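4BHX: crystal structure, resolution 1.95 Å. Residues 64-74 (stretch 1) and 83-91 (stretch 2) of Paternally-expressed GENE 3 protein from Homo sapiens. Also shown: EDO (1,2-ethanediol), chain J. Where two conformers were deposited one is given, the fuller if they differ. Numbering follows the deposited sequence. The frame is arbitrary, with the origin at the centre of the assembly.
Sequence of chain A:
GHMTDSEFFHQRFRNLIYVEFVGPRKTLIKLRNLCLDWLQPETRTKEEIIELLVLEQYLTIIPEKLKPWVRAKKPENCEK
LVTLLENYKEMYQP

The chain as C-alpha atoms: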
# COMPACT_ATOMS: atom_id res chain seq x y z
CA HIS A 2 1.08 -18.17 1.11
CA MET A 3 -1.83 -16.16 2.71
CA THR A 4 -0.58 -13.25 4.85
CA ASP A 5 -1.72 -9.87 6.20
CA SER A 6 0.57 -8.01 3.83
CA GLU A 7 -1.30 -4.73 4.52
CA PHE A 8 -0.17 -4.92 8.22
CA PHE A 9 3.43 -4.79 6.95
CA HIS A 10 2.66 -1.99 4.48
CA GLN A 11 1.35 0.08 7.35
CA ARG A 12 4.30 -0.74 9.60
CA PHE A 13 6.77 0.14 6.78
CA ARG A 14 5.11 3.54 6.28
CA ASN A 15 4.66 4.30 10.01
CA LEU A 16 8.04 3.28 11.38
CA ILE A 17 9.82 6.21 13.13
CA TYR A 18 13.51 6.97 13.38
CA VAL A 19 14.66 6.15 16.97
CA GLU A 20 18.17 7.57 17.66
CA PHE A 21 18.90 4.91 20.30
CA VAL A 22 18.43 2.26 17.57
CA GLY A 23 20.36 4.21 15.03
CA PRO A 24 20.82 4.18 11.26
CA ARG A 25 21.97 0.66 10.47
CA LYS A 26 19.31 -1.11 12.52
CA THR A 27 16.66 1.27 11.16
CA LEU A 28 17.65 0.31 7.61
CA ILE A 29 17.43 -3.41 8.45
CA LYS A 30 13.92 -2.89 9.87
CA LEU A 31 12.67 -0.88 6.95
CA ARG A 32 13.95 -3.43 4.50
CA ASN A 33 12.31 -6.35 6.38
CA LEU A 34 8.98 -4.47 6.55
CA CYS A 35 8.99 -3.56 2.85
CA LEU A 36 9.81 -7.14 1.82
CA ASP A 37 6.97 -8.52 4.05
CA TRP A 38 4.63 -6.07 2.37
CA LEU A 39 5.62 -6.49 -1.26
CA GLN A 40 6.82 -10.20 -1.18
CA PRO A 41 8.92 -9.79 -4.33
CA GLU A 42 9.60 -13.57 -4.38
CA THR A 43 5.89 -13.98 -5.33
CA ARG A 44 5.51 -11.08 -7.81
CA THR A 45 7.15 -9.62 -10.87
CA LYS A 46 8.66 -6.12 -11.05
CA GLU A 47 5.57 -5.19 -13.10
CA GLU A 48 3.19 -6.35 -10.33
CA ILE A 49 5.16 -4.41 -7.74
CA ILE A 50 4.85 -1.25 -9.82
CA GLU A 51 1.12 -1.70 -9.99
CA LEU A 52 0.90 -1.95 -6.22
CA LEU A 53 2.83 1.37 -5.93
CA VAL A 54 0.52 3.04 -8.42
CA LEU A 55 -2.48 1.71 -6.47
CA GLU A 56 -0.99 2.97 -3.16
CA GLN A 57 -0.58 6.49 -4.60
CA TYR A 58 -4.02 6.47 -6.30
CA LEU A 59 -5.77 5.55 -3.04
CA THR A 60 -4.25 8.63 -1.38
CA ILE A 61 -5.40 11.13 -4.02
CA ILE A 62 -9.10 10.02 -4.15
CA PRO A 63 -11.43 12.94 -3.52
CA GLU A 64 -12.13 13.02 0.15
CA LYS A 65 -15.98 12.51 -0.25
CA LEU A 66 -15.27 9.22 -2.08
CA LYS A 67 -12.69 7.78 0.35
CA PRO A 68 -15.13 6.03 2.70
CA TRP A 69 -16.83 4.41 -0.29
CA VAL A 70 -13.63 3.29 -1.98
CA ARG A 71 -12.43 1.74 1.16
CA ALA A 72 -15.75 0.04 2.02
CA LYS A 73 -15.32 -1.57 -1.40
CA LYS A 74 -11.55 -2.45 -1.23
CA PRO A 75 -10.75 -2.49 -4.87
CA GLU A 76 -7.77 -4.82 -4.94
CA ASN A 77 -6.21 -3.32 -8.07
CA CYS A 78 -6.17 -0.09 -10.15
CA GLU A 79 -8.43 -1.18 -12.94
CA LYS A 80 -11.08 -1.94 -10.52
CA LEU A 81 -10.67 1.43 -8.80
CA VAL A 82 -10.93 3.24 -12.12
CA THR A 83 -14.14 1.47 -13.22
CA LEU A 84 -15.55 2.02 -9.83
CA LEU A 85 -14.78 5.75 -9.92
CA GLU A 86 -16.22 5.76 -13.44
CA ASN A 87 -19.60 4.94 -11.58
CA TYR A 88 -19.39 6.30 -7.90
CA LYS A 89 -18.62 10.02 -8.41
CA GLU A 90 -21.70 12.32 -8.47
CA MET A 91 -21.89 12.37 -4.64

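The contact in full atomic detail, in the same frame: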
# COMPACT_ATOMS: atom_id res chain seq x y z
N GLU A 64 -11.78 13.33 -1.18
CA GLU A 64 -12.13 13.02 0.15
C GLU A 64 -13.57 12.44 0.35
O GLU A 64 -13.74 11.55 1.12
CB GLU A 64 -11.98 14.24 1.00
CG GLU A 64 -11.78 13.87 2.46
CD GLU A 64 -10.42 13.24 2.68
OE1 GLU A 64 -9.56 13.34 1.80
OE2 GLU A 64 -10.24 12.66 3.72
N LYS A 65 -14.56 12.99 -0.33
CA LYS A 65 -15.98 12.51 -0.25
C LYS A 65 -16.18 11.05 -0.77
O LYS A 65 -17.07 10.32 -0.33
CB LYS A 65 -16.88 13.45 -1.05
CG LYS A 65 -16.59 13.42 -2.54
CD LYS A 65 -17.44 14.37 -3.37
CE LYS A 65 -17.38 13.98 -4.83
NZ LYS A 65 -17.37 15.18 -5.71
N LEU A 66 -15.27 10.60 -1.61
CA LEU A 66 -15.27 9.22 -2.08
C LEU A 66 -14.43 8.23 -1.25
O LEU A 66 -14.59 7.03 -1.40
CB LEU A 66 -14.81 9.16 -3.54
CG LEU A 66 -15.39 10.15 -4.57
CD1 LEU A 66 -14.98 9.76 -5.97
CD2 LEU A 66 -16.90 10.22 -4.51
N LYS A 67 -13.54 8.70 -0.37
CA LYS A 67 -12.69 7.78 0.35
C LYS A 67 -13.40 6.74 1.20
O LYS A 67 -13.01 5.60 1.17
CB LYS A 67 -11.64 8.51 1.17
CG LYS A 67 -10.55 9.11 0.29
CD LYS A 67 -9.34 9.59 1.12
CE LYS A 67 -8.29 10.10 0.11
NZ LYS A 67 -7.01 10.39 0.74
N PRO A 68 -14.44 7.11 1.96
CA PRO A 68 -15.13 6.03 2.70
C PRO A 68 -15.72 4.94 1.80
O PRO A 68 -15.68 3.78 2.13
CB PRO A 68 -16.22 6.79 3.48
CG PRO A 68 -15.72 8.22 3.54
CD PRO A 68 -15.06 8.43 2.20
N TRP A 69 -16.27 5.33 0.68
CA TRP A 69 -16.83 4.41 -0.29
C TRP A 69 -15.78 3.49 -0.88
O TRP A 69 -15.93 2.25 -0.88
CB TRP A 69 -17.39 5.22 -1.41
CG TRP A 69 -18.50 6.12 -0.98
CD1 TRP A 69 -18.41 7.30 -0.19
CD2 TRP A 69 -19.88 5.96 -1.29
NE1 TRP A 69 -19.67 7.82 -0.03
CE2 TRP A 69 -20.59 7.03 -0.68
CE3 TRP A 69 -20.60 5.02 -2.03
CZ2 TRP A 69 -21.97 7.16 -0.79
CZ3 TRP A 69 -21.98 5.16 -2.11
CH2 TRP A 69 -22.64 6.22 -1.52
N VAL A 70 -14.70 4.09 -1.39
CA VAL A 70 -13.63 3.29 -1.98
C VAL A 70 -13.07 2.31 -1.02
O VAL A 70 -12.83 1.15 -1.39
CB VAL A 70 -12.51 4.19 -2.60
CG1 VAL A 70 -11.27 3.36 -2.89
CG2 VAL A 70 -13.03 4.80 -3.88
N ARG A 71 -12.92 2.69 0.23
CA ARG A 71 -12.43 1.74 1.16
C ARG A 71 -13.46 0.70 1.66
O ARG A 71 -13.08 -0.41 2.02
CB ARG A 71 -11.77 2.42 2.30
CG ARG A 71 -12.63 2.95 3.38
CD ARG A 71 -11.79 3.17 4.63
NE ARG A 71 -10.71 4.17 4.47
CZ ARG A 71 -10.81 5.48 4.71
NH1 ARG A 71 -11.95 6.06 5.09
NH2 ARG A 71 -9.73 6.24 4.56
N ALA A 72 -14.75 1.04 1.66
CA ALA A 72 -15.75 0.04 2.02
C ALA A 72 -15.65 -1.05 0.97
O ALA A 72 -15.75 -2.22 1.28
CB ALA A 72 -17.13 0.68 2.07
N LYS A 73 -15.41 -0.66 -0.28
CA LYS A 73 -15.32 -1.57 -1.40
C LYS A 73 -14.00 -2.37 -1.53
O LYS A 73 -14.00 -3.45 -2.13
CB LYS A 73 -15.52 -0.81 -2.68
CG LYS A 73 -16.11 -1.68 -3.76
CD LYS A 73 -17.59 -1.91 -3.53
CE LYS A 73 -18.35 -1.48 -4.77
NZ LYS A 73 -18.61 -2.59 -5.76
N LYS A 74 -12.89 -1.85 -1.01
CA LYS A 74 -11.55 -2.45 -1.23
C LYS A 74 -11.33 -2.89 -2.68
O LYS A 74 -11.29 -4.09 -2.97
CB LYS A 74 -11.33 -3.68 -0.33
CG LYS A 74 -11.88 -3.62 1.09
CD LYS A 74 -10.94 -2.93 2.07
CE LYS A 74 -11.36 -3.23 3.51
NZ LYS A 74 -12.82 -3.02 3.73
N THR A 83 -12.79 1.76 -12.67
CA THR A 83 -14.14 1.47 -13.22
C THR A 83 -15.16 1.83 -12.17
O THR A 83 -16.22 2.44 -12.45
CB THR A 83 -14.28 0.01 -13.66
OG1 THR A 83 -14.00 -0.87 -12.56
CG2 THR A 83 -13.32 -0.24 -14.82
N LEU A 84 -14.77 1.57 -10.93
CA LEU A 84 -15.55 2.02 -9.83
C LEU A 84 -15.71 3.56 -9.83
O LEU A 84 -16.84 4.08 -9.78
CB LEU A 84 -14.91 1.51 -8.57
CG LEU A 84 -15.58 1.88 -7.30
CD1 LEU A 84 -16.95 1.22 -7.24
CD2 LEU A 84 -14.68 1.45 -6.16
N LEU A 85 -14.63 4.31 -9.94
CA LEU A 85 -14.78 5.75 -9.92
C LEU A 85 -15.52 6.21 -11.19
O LEU A 85 -16.14 7.24 -11.22
CB LEU A 85 -13.43 6.46 -9.77
CG LEU A 85 -12.56 6.07 -8.55
CD1 LEU A 85 -11.10 6.35 -8.85
CD2 LEU A 85 -12.95 6.75 -7.24
N GLU A 86 -15.44 5.44 -12.26
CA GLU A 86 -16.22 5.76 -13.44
C GLU A 86 -17.76 5.67 -13.13
O GLU A 86 -18.55 6.20 -13.91
CB GLU A 86 -15.77 4.89 -14.63
CG GLU A 86 -14.49 5.37 -15.30
CD GLU A 86 -13.94 4.47 -16.42
OE1 GLU A 86 -14.03 3.22 -16.36
OE2 GLU A 86 -13.33 5.03 -17.36
N ASN A 87 -18.16 5.09 -11.98
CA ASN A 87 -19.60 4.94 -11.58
C ASN A 87 -20.06 5.28 -10.11
O ASN A 87 -21.16 4.88 -9.70
CB ASN A 87 -20.08 3.51 -11.97
CG ASN A 87 -19.77 2.42 -10.92
OD1 ASN A 87 -19.56 1.26 -11.25
ND2 ASN A 87 -19.78 2.79 -9.65
N TYR A 88 -19.27 6.04 -9.34
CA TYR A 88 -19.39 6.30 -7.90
C TYR A 88 -19.42 7.83 -7.58
O TYR A 88 -19.61 8.25 -6.42
CB TYR A 88 -18.09 5.73 -7.30
CG TYR A 88 -18.22 4.83 -6.11
CD1 TYR A 88 -19.35 4.03 -5.93
CD2 TYR A 88 -17.21 4.76 -5.19
CE1 TYR A 88 -19.45 3.19 -4.83
CE2 TYR A 88 -17.31 3.93 -4.10
CZ TYR A 88 -18.43 3.15 -3.93
OH TYR A 88 -18.54 2.34 -2.84
N LYS A 89 -19.12 8.64 -8.59
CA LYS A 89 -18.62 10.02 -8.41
C LYS A 89 -19.59 11.14 -8.03
O LYS A 89 -19.28 11.95 -7.16
CB LYS A 89 -17.79 10.49 -9.62
CG LYS A 89 -17.69 9.55 -10.82
CD LYS A 89 -18.93 9.49 -11.71
CE LYS A 89 -18.52 9.29 -13.16
NZ LYS A 89 -17.86 10.50 -13.73
N GLU A 90 -20.72 11.24 -8.73
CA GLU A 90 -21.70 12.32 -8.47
C GLU A 90 -22.29 12.11 -7.06
O GLU A 90 -23.29 11.40 -6.90
CB GLU A 90 -22.82 12.35 -9.53
CG GLU A 90 -22.37 12.36 -10.99
CD GLU A 90 -23.14 11.37 -11.87
OE1 GLU A 90 -23.81 10.46 -11.32
OE2 GLU A 90 -23.06 11.49 -13.12
N MET A 91 -21.67 12.72 -6.05
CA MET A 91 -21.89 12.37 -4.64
C MET A 91 -22.23 13.60 -3.79
O MET A 91 -23.12 13.55 -2.93
CB MET A 91 -20.64 11.64 -4.09
CG MET A 91 -20.35 11.77 -2.59
SD MET A 91 -20.66 10.29 -1.59
CE MET A 91 -20.76 10.96 0.07
C1 EDO J . -16.21 2.92 5.57
O1 EDO J . -15.97 3.76 4.47
C2 EDO J . -15.27 1.75 5.34
O2 EDO J . -15.83 0.63 6.01

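A short helix can be held against a neighbouring segment almost entirely by apolar and aromatic packing, and residues 64-74 and 83-91 of this chain illustrate the principle. Residues 67-73 are helical, while the second stretch leaves its helix and continues as an irregular tail; together they bury 630 Å². The backbones stay apart, with CA atoms 7.2 Å from Leu66 to Lys89 and 8.2 Å from Val70 to Leu84, so side chains must fill the gap.

Aliphatic contacts bring together the buried Leu66, Val70 and Leu84, with Leu85 a less buried partner. Leu66 CD1 lies 3.8 Å from Leu85 CD2, and Val70 CG2 reaches the same methyl at 3.9 Å. On the exposed flank, Lys73 contributes carbon rather than charge, its CE lying 3.9 Å from Leu84 CD1.

Aromatic packing centres on Tyr88. Trp69 presents its edge to the tyrosine face, the planes at 85° and the six-membered ring centroids 5.1 Å apart, an arrangement that sets polarised ring hydrogens against π density. Beside the indole of Trp69, Met91 SD lies in an oblique position, 3.8 Å from the centroid of the five-membered ring, although Met91 is poorly ordered.

Polar bonding is slight. The sole hydrogen bond between the stretches, Tyr88 OH to Trp69 O, is weak at 3.3 Å; that carbonyl also accepts the helical bond from Lys73 N at 3.0 Å. Most of the contacts are apolar or aromatic.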